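Local coordinates for protein Rik1-associated factor 1 (Schizosaccharomyces pombe, PDB 4O9D) that serves in the Clr4 methyltransferase complex, which ubiquitylates and methylates histone H3 to establish heterochromatin, and is represented here by the protein's WD-repeat propeller, at residues Ser30-Cys35 with Cys397-Asp402; Leu59-Ile64 with Ser90-Leu95; Glu76-Leu81 with Leu104-Phe109. All blocks are in the same frame, centred on the assembly; numbering follows the deposited sequence.

Contact 1 of 3, residues Ser30-Cys35 with Cys397-Asp402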
loop_
_atom_site.group_PDB
_atom_site.type_symbol
_atom_site.label_atom_id
_atom_site.label_comp_id
_atom_site.label_asym_id
_atom_site.label_seq_id
_atom_site.Cartn_x
_atom_site.Cartn_y
_atom_site.Cartn_z
ATOM N N SER A 30 12.099 -13.029 7.816
ATOM C CA SER A 30 11.309 -13.311 8.993
ATOM C C SER A 30 9.941 -12.690 8.730
ATOM O O SER A 30 9.837 -11.475 8.531
ATOM C CB SER A 30 11.960 -12.703 10.233
ATOM O OG SER A 30 12.206 -11.319 10.065
ATOM N N GLY A 31 8.909 -13.533 8.677
ATOM C CA GLY A 31 7.557 -13.076 8.406
ATOM C C GLY A 31 7.156 -13.128 6.933
ATOM O O GLY A 31 7.832 -13.726 6.093
ATOM N N ASP A 32 6.031 -12.492 6.633
ATOM C CA ASP A 32 5.549 -12.376 5.281
ATOM C C ASP A 32 5.847 -10.983 4.778
ATOM O O ASP A 32 5.582 -10.018 5.470
ATOM C CB ASP A 32 4.034 -12.603 5.252
ATOM C CG ASP A 32 3.653 -14.050 5.505
ATOM O OD1 ASP A 32 4.491 -14.935 5.251
ATOM O OD2 ASP A 32 2.509 -14.293 5.957
ATOM N N THR A 33 6.375 -10.865 3.563
ATOM C CA THR A 33 6.594 -9.549 2.999
ATOM C C THR A 33 5.253 -8.942 2.595
ATOM O O THR A 33 4.527 -9.496 1.747
ATOM C CB THR A 33 7.570 -9.587 1.832
ATOM O OG1 THR A 33 8.801 -10.171 2.281
ATOM C CG2 THR A 33 7.852 -8.159 1.297
ATOM N N VAL A 34 4.947 -7.799 3.210
ATOM C CA VAL A 34 3.698 -7.091 2.987
ATOM C C VAL A 34 3.821 -5.621 2.531
ATOM O O VAL A 34 2.807 -4.966 2.360
ATOM C CB VAL A 34 2.819 -7.141 4.243
ATOM C CG1 VAL A 34 2.535 -8.599 4.596
ATOM C CG2 VAL A 34 3.481 -6.369 5.414
ATOM N N CYS A 35 5.034 -5.106 2.341
ATOM C CA CYS A 35 5.220 -3.883 1.551
ATOM C C CYS A 35 6.544 -3.882 0.792
ATOM O O CYS A 35 7.513 -4.524 1.194
ATOM C CB CYS A 35 5.136 -2.597 2.387
ATOM S SG CYS A 35 5.297 -2.787 4.138
ATOM N N CYS A 397 5.120 -11.372 -3.704
ATOM C CA CYS A 397 5.479 -12.068 -2.454
ATOM C C CYS A 397 4.383 -13.042 -2.032
ATOM O O CYS A 397 3.210 -12.835 -2.349
ATOM C CB CYS A 397 5.665 -11.067 -1.325
ATOM S SG CYS A 397 6.531 -9.543 -1.747
ATOM N N CYS A 398 4.740 -14.081 -1.281
ATOM C CA CYS A 398 3.728 -15.050 -0.846
ATOM C C CYS A 398 3.938 -15.464 0.597
ATOM O O CYS A 398 4.952 -15.145 1.201
ATOM C CB CYS A 398 3.700 -16.279 -1.766
ATOM S SG CYS A 398 5.181 -17.351 -1.708
ATOM N N VAL A 399 2.945 -16.135 1.163
ATOM C CA VAL A 399 3.038 -16.594 2.527
ATOM C C VAL A 399 4.280 -17.458 2.700
ATOM O O VAL A 399 4.520 -18.341 1.900
ATOM C CB VAL A 399 1.804 -17.406 2.919
ATOM C CG1 VAL A 399 2.004 -18.038 4.287
ATOM C CG2 VAL A 399 0.567 -16.500 2.911
ATOM N N GLY A 400 5.066 -17.183 3.744
ATOM C CA GLY A 400 6.240 -17.985 4.042
ATOM C C GLY A 400 7.548 -17.316 3.657
ATOM O O GLY A 400 8.604 -17.947 3.714
ATOM N N GLY A 401 7.483 -16.050 3.242
ATOM C CA GLY A 401 8.683 -15.265 3.038
ATOM C C GLY A 401 9.250 -15.171 1.633
ATOM O O GLY A 401 10.225 -14.442 1.433
ATOM N N ASP A 402 8.679 -15.879 0.656
ATOM C CA ASP A 402 9.189 -15.775 -0.710
ATOM C C ASP A 402 8.966 -14.388 -1.282
ATOM O O ASP A 402 7.880 -13.841 -1.188
ATOM C CB ASP A 402 8.537 -16.803 -1.645
ATOM C CG ASP A 402 9.226 -18.165 -1.582
ATOM O OD1 ASP A 402 10.391 -18.218 -1.128
ATOM O OD2 ASP A 402 8.612 -19.174 -1.979
HETATM O O HOH W 1 6.822 -12.919 1.641
#
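Asp32 turns its CG anti to its own carbonyl carbon (chi1 -71°), on the side from which OD1 meets the turn at Val399 and Gly400, while Thr33 sets CG2 anti to its backbone N, next to the sulfur of Cys397. The two segments belong to neighbouring blades of a beta propeller: 30-35 leads into strand 33-38 of the first blade, and 397-402 leaves strand 393-398 of the blade that the N-terminal strand 21-26 completes. Residues Cys398 to Gly401 form a type II beta turn, with Gly400 in the third place at a positive phi, where glycine fits without strain. The N-H of Gly400 points almost straight at Asp32 OD1, 2.8 Å from N to O at an angle of 175°, and meets the oxygen on its syn side, 29° out of the carboxylate plane. Val399 precedes this bond in the turn; its CG1 lies 4.1 Å from Asp32 OD2, the two side chains crossing obliquely. One carboxylate thus holds the turn from the adjacent blade, and Asn27 bonds to the O of Gly400. Deeper in, Thr33 CG2 and Cys397 SG touch at 3.6 Å, and both side chains also rest on Val403, making a small apolar patch where the blades meet. Cys397 CB lies near the O of Thr33, a carbonyl that takes a hydrogen bond from outside the pair, from Thr383 OG1. Between the carboxylate bond and this patch, one water ties the backbones. It accepts from Thr33 N at 2.8 Å and donates to Cys398 O at 2.9 Å; its second donated bond goes to Asp402 O, 3.2 Å away, an oxygen that also accepts from Cys398 N within the same segment.

Contact 2 of 3, residues Leu59-Ile64 with Ser90-Leu95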
loop_
_atom_site.group_PDB
_atom_site.type_symbol
_atom_site.label_atom_id
_atom_site.label_comp_id
_atom_site.label_asym_id
_atom_site.label_seq_id
_atom_site.Cartn_x
_atom_site.Cartn_y
_atom_site.Cartn_z
ATOM N N LEU A 59 17.802 -12.091 10.941
ATOM C CA LEU A 59 17.625 -10.962 10.031
ATOM C C LEU A 59 16.124 -10.845 9.690
ATOM O O LEU A 59 15.326 -11.686 10.115
ATOM C CB LEU A 59 18.495 -11.145 8.775
ATOM C CG LEU A 59 19.972 -11.515 9.030
ATOM C CD1 LEU A 59 20.717 -11.788 7.715
ATOM C CD2 LEU A 59 20.723 -10.456 9.856
ATOM N N GLY A 60 15.740 -9.804 8.950
ATOM C CA GLY A 60 14.337 -9.416 8.838
ATOM C C GLY A 60 14.090 -8.412 9.938
ATOM O O GLY A 60 14.822 -8.437 10.938
ATOM N N ASN A 61 13.083 -7.547 9.822
ATOM C CA ASN A 61 12.023 -7.624 8.821
ATOM C C ASN A 61 12.042 -6.416 7.862
ATOM O O ASN A 61 11.008 -6.051 7.289
ATOM C CB ASN A 61 10.685 -7.653 9.567
ATOM C CG ASN A 61 10.552 -6.489 10.558
ATOM O OD1 ASN A 61 11.547 -5.869 10.930
ATOM N ND2 ASN A 61 9.323 -6.191 10.981
ATOM N N LEU A 62 13.213 -5.807 7.680
ATOM C CA LEU A 62 13.316 -4.537 6.937
ATOM C C LEU A 62 14.593 -4.464 6.085
ATOM O O LEU A 62 15.705 -4.348 6.612
ATOM C CB LEU A 62 13.237 -3.336 7.912
ATOM C CG LEU A 62 13.320 -1.963 7.232
ATOM C CD1 LEU A 62 12.139 -1.742 6.274
ATOM C CD2 LEU A 62 13.430 -0.821 8.262
ATOM N N TRP A 63 14.437 -4.534 4.760
ATOM C CA TRP A 63 15.602 -4.635 3.877
ATOM C C TRP A 63 15.654 -3.524 2.831
ATOM O O TRP A 63 14.623 -2.984 2.402
ATOM C CB TRP A 63 15.635 -6.001 3.195
ATOM C CG TRP A 63 15.667 -7.162 4.161
ATOM C CD1 TRP A 63 14.635 -7.620 4.929
ATOM C CD2 TRP A 63 16.793 -8.015 4.451
ATOM N NE1 TRP A 63 15.049 -8.694 5.682
ATOM C CE2 TRP A 63 16.366 -8.958 5.402
ATOM C CE3 TRP A 63 18.121 -8.060 4.003
ATOM C CZ2 TRP A 63 17.218 -9.941 5.916
ATOM C CZ3 TRP A 63 18.964 -9.033 4.509
ATOM C CH2 TRP A 63 18.507 -9.966 5.451
ATOM N N ILE A 64 16.871 -3.175 2.430
ATOM C CA ILE A 64 17.069 -2.200 1.373
ATOM C C ILE A 64 18.028 -2.836 0.408
ATOM O O ILE A 64 19.089 -3.332 0.826
ATOM C CB ILE A 64 17.685 -0.869 1.872
ATOM C CG1 ILE A 64 16.762 -0.171 2.871
ATOM C CG2 ILE A 64 17.952 0.073 0.686
ATOM C CD1 ILE A 64 17.190 1.266 3.177
ATOM N N SER A 90 8.761 -5.865 15.164
ATOM C CA SER A 90 7.386 -5.415 14.939
ATOM C C SER A 90 7.086 -5.287 13.444
ATOM O O SER A 90 7.856 -4.696 12.700
ATOM C CB SER A 90 7.148 -4.046 15.587
ATOM O OG SER A 90 7.593 -4.012 16.931
ATOM N N THR A 91 5.944 -5.817 13.032
ATOM C CA THR A 91 5.454 -5.685 11.666
ATOM C C THR A 91 5.672 -4.317 11.005
ATOM O O THR A 91 5.307 -3.275 11.544
ATOM C CB THR A 91 3.963 -6.010 11.643
ATOM O OG1 THR A 91 3.794 -7.386 12.017
ATOM C CG2 THR A 91 3.361 -5.768 10.241
ATOM N N ILE A 92 6.248 -4.332 9.813
ATOM C CA ILE A 92 6.377 -3.119 9.025
ATOM C C ILE A 92 5.041 -2.867 8.355
ATOM O O ILE A 92 4.528 -3.733 7.641
ATOM C CB ILE A 92 7.464 -3.226 7.943
ATOM C CG1 ILE A 92 8.824 -3.523 8.587
ATOM C CG2 ILE A 92 7.519 -1.921 7.110
ATOM C CD1 ILE A 92 9.364 -2.398 9.420
ATOM N N SER A 93 4.474 -1.687 8.582
ATOM C CA SER A 93 3.137 -1.418 8.089
ATOM C C SER A 93 3.189 -0.612 6.787
ATOM O O SER A 93 2.336 -0.771 5.923
ATOM C CB SER A 93 2.287 -0.724 9.171
ATOM O OG SER A 93 2.861 0.516 9.549
ATOM N N ASP A 94 4.193 0.232 6.616
ATOM C CA ASP A 94 4.318 0.942 5.356
ATOM C C ASP A 94 5.729 1.476 5.223
ATOM O O ASP A 94 6.490 1.500 6.181
ATOM C CB ASP A 94 3.293 2.087 5.253
ATOM C CG ASP A 94 2.778 2.308 3.799
ATOM O OD1 ASP A 94 3.345 1.705 2.854
ATOM O OD2 ASP A 94 1.815 3.089 3.613
ATOM N N LEU A 95 6.082 1.888 4.021
ATOM C CA LEU A 95 7.353 2.543 3.797
ATOM C C LEU A 95 7.323 3.223 2.453
ATOM O O LEU A 95 6.540 2.851 1.577
ATOM C CB LEU A 95 8.526 1.562 3.898
ATOM C CG LEU A 95 8.319 0.113 3.469
ATOM C CD1 LEU A 95 8.134 0.011 1.979
ATOM C CD2 LEU A 95 9.516 -0.723 3.930
#
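At the seam between the first two blades of the propeller, Asn61, just before strand 62-66, and Leu62, its first residue, meet strand 87-97 through Ser90, Ile92 and Leu95. A cis peptide bond precedes Asn61, and chi1 of 53° places its CG between the backbone N and the carbonyl carbon. ND2 donates to Ser90 O at 2.7 Å, with a bent N-H angle of 140°. The acceptor lies in the amide plane, whereas the donor stands 58° above the plane of the Ser90 carbonyl. ND2 also bonds to Ser49 O, and OD1 pairs with Ser77 OG, which together fix the rotation of the amide. Ile92 packs against this polar group: its CG1 is 3.6 Å from Asn61 ND2 and 3.6 Å from Asn61 O. Farther along, Leu62 and Leu95 slide past each other in opposite directions, Leu62 CD1 reaching Leu95 CD2 at 3.7 Å; Ile92 CD1 sits 4.2 Å from the same methyl of Leu62. An alanine in place of Asn61 would probably leave Ser90 O and Ser77 OG without their amide partners and open a gap beside Ile92 CG1. Because the contact is buried, the amide gives hydrogen bonds to backbone carbonyls of both blades (Ser49 O and Ser90 O) at the border of an apolar layer.

Contact 3 of 3, residues Glu76-Leu81 with Leu104-Phe109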
loop_
_atom_site.group_PDB
_atom_site.type_symbol
_atom_site.label_atom_id
_atom_site.label_comp_id
_atom_site.label_asym_id
_atom_site.label_seq_id
_atom_site.Cartn_x
_atom_site.Cartn_y
_atom_site.Cartn_z
ATOM N N GLU A 76 18.218 -2.065 11.122
ATOM C CA GLU A 76 17.923 -2.200 12.539
ATOM C C GLU A 76 16.408 -2.352 12.787
ATOM O O GLU A 76 15.989 -3.037 13.729
ATOM C CB GLU A 76 18.491 -0.996 13.308
ATOM C CG GLU A 76 17.829 -0.764 14.639
ATOM C CD GLU A 76 18.634 0.142 15.562
ATOM O OE1 GLU A 76 19.083 1.234 15.128
ATOM O OE2 GLU A 76 18.818 -0.251 16.733
ATOM N N SER A 77 15.607 -1.714 11.931
ATOM C CA SER A 77 14.148 -1.923 11.874
ATOM C C SER A 77 13.379 -1.437 13.116
ATOM O O SER A 77 13.840 -0.542 13.806
ATOM C CB SER A 77 13.823 -3.388 11.578
ATOM O OG SER A 77 12.465 -3.527 11.151
ATOM N N HIS A 78 12.199 -2.016 13.361
ATOM C CA HIS A 78 11.339 -1.672 14.505
ATOM C C HIS A 78 11.127 -2.920 15.361
ATOM O O HIS A 78 10.953 -4.006 14.820
ATOM C CB HIS A 78 9.958 -1.196 14.020
ATOM C CG HIS A 78 9.999 -0.040 13.063
ATOM N ND1 HIS A 78 9.478 1.199 13.370
ATOM C CD2 HIS A 78 10.499 0.065 11.809
ATOM C CE1 HIS A 78 9.643 2.015 12.342
ATOM N NE2 HIS A 78 10.278 1.357 11.389
ATOM N N TYR A 79 11.085 -2.775 16.684
ATOM C CA TYR A 79 11.042 -3.947 17.560
ATOM C C TYR A 79 10.593 -3.592 18.981
ATOM O O TYR A 79 10.598 -2.426 19.370
ATOM C CB TYR A 79 12.431 -4.587 17.622
ATOM C CG TYR A 79 13.494 -3.596 18.042
ATOM C CD1 TYR A 79 13.792 -3.389 19.380
ATOM C CD2 TYR A 79 14.171 -2.836 17.101
ATOM C CE1 TYR A 79 14.750 -2.458 19.766
ATOM C CE2 TYR A 79 15.128 -1.910 17.477
ATOM C CZ TYR A 79 15.412 -1.724 18.809
ATOM O OH TYR A 79 16.365 -0.801 19.183
ATOM N N LYS A 80 10.203 -4.607 19.749
ATOM C CA LYS A 80 9.915 -4.427 21.178
ATOM C C LYS A 80 10.567 -5.585 21.930
ATOM O O LYS A 80 10.873 -6.624 21.335
ATOM C CB LYS A 80 8.402 -4.423 21.460
ATOM C CG LYS A 80 7.569 -3.403 20.670
ATOM C CD LYS A 80 6.052 -3.720 20.734
ATOM C CE LYS A 80 5.218 -2.603 20.096
ATOM N NZ LYS A 80 3.725 -2.803 20.136
ATOM N N LEU A 81 10.769 -5.421 23.233
ATOM C CA LEU A 81 11.338 -6.493 24.056
ATOM C C LEU A 81 10.239 -7.451 24.524
ATOM O O LEU A 81 9.342 -7.048 25.270
ATOM C CB LEU A 81 12.091 -5.913 25.260
ATOM C CG LEU A 81 13.212 -4.923 24.928
ATOM C CD1 LEU A 81 13.729 -5.147 23.503
ATOM C CD2 LEU A 81 12.742 -3.487 25.113
ATOM N N LEU A 104 14.800 6.702 3.331
ATOM C CA LEU A 104 13.661 5.793 3.373
ATOM C C LEU A 104 12.848 6.055 4.652
ATOM O O LEU A 104 13.407 6.087 5.743
ATOM C CB LEU A 104 14.143 4.342 3.360
ATOM C CG LEU A 104 13.068 3.257 3.505
ATOM C CD1 LEU A 104 12.145 3.208 2.275
ATOM C CD2 LEU A 104 13.688 1.855 3.778
ATOM N N TYR A 105 11.531 6.225 4.509
ATOM C CA TYR A 105 10.638 6.397 5.654
ATOM C C TYR A 105 9.871 5.093 5.954
ATOM O O TYR A 105 9.268 4.497 5.043
ATOM C CB TYR A 105 9.637 7.526 5.350
ATOM C CG TYR A 105 10.255 8.836 4.907
ATOM C CD1 TYR A 105 11.161 9.507 5.724
ATOM C CD2 TYR A 105 9.911 9.423 3.696
ATOM C CE1 TYR A 105 11.719 10.716 5.336
ATOM C CE2 TYR A 105 10.461 10.636 3.290
ATOM C CZ TYR A 105 11.364 11.290 4.123
ATOM O OH TYR A 105 11.928 12.513 3.754
ATOM N N THR A 106 9.886 4.639 7.208
ATOM C CA THR A 106 9.145 3.419 7.568
ATOM C C THR A 106 8.222 3.602 8.767
ATOM O O THR A 106 8.465 4.456 9.654
ATOM C CB THR A 106 10.061 2.207 7.898
ATOM O OG1 THR A 106 10.907 2.532 9.004
ATOM C CG2 THR A 106 10.906 1.781 6.699
ATOM N N GLY A 107 7.159 2.797 8.785
ATOM C CA GLY A 107 6.195 2.786 9.871
ATOM C C GLY A 107 6.012 1.358 10.378
ATOM O O GLY A 107 6.132 0.412 9.627
ATOM N N ALA A 108 5.723 1.191 11.656
ATOM C CA ALA A 108 5.577 -0.154 12.182
ATOM C C ALA A 108 4.670 -0.228 13.409
ATOM O O ALA A 108 4.192 0.787 13.944
ATOM C CB ALA A 108 6.972 -0.750 12.520
ATOM N N PHE A 109 4.510 -1.460 13.874
ATOM C CA PHE A 109 3.660 -1.782 15.002
ATOM C C PHE A 109 4.390 -1.551 16.340
ATOM O O PHE A 109 3.900 -1.923 17.415
ATOM C CB PHE A 109 3.181 -3.229 14.874
ATOM C CG PHE A 109 2.087 -3.428 13.862
ATOM C CD1 PHE A 109 1.695 -2.394 13.012
ATOM C CD2 PHE A 109 1.445 -4.661 13.760
ATOM C CE1 PHE A 109 0.679 -2.578 12.091
ATOM C CE2 PHE A 109 0.425 -4.851 12.840
ATOM C CZ PHE A 109 0.044 -3.807 12.006
#
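His78 NE2 and Thr106 OG1 share a nearly linear hydrogen bond, 2.7 Å long at 174°, in which either atom could be the donor. Thr106 OG1 meets the edge of the imidazole in its plane and is also bonded to Trp116 NE1, while Asp110 OD1 holds His78 ND1 on the other side of the ring. Asp110, His78, Thr106 and Trp116 so form the structural tetrad of the WD40 propeller, a hydrogen-bonded chain that ties the segment ahead of strand 79-81 to strands 103-108 and 113-117 and the turn between them. With both of its nitrogens engaged, the ring is fixed in rotation, and the nearby carboxylate would probably favour keeping a proton on ND1. His78 CG, anti to its own carbonyl carbon, lets the ring reach across to strand 103-108, the two segments flanking strand 87-97. A second polar link lies nearer the surface: Lys80, extended beyond CG, sends NZ to Phe109 O at 2.9 Å. That bond has a C=O...donor angle of 160°, nearly along the C=O axis. A bound 1,2-ethanediol lies about 3 Å from the Lys80 side chain at its nearest atoms, and Phe109 itself stacks on Tyr132. Packing fills in around the histidine. Ala108 CB lies over one face, but so close that the details of this CH-pi contact are doubtful. Gly107 C covers the same face farther along, 4.1 Å above the plane and toward the rim. Beyond the ring, Thr106 also packs on Leu62 of the adjacent blade. At the tip of the imidazole, His78 NE2 lies 3.6 Å from Thr106 CB, the carbon that carries the bonded hydroxyl.

Overall arrangement
Contacts 1 and 2 bridge blades, whereas contact 3 lies within a single blade. Contact 1 is partly buried, and its turn is exposed at Gly400, so backbone N-H, carboxylate and an ordered water do most of the joining. Contact 2 is buried, mixing one side-chain amide with the methyls of branched side chains. Contact 3 spans both settings: a buried histidine-threonine bond at His78, an exposed lysine at Lys80. Contacts 2 and 3 share strand 87-97 and touch directly, as where Ser93 N meets Gly107 O at 2.9 Å. Contact 1 connects to contact 2 through Ser30 OG and Leu59 O, but stays about 6 Å from contact 3 at nearest atoms.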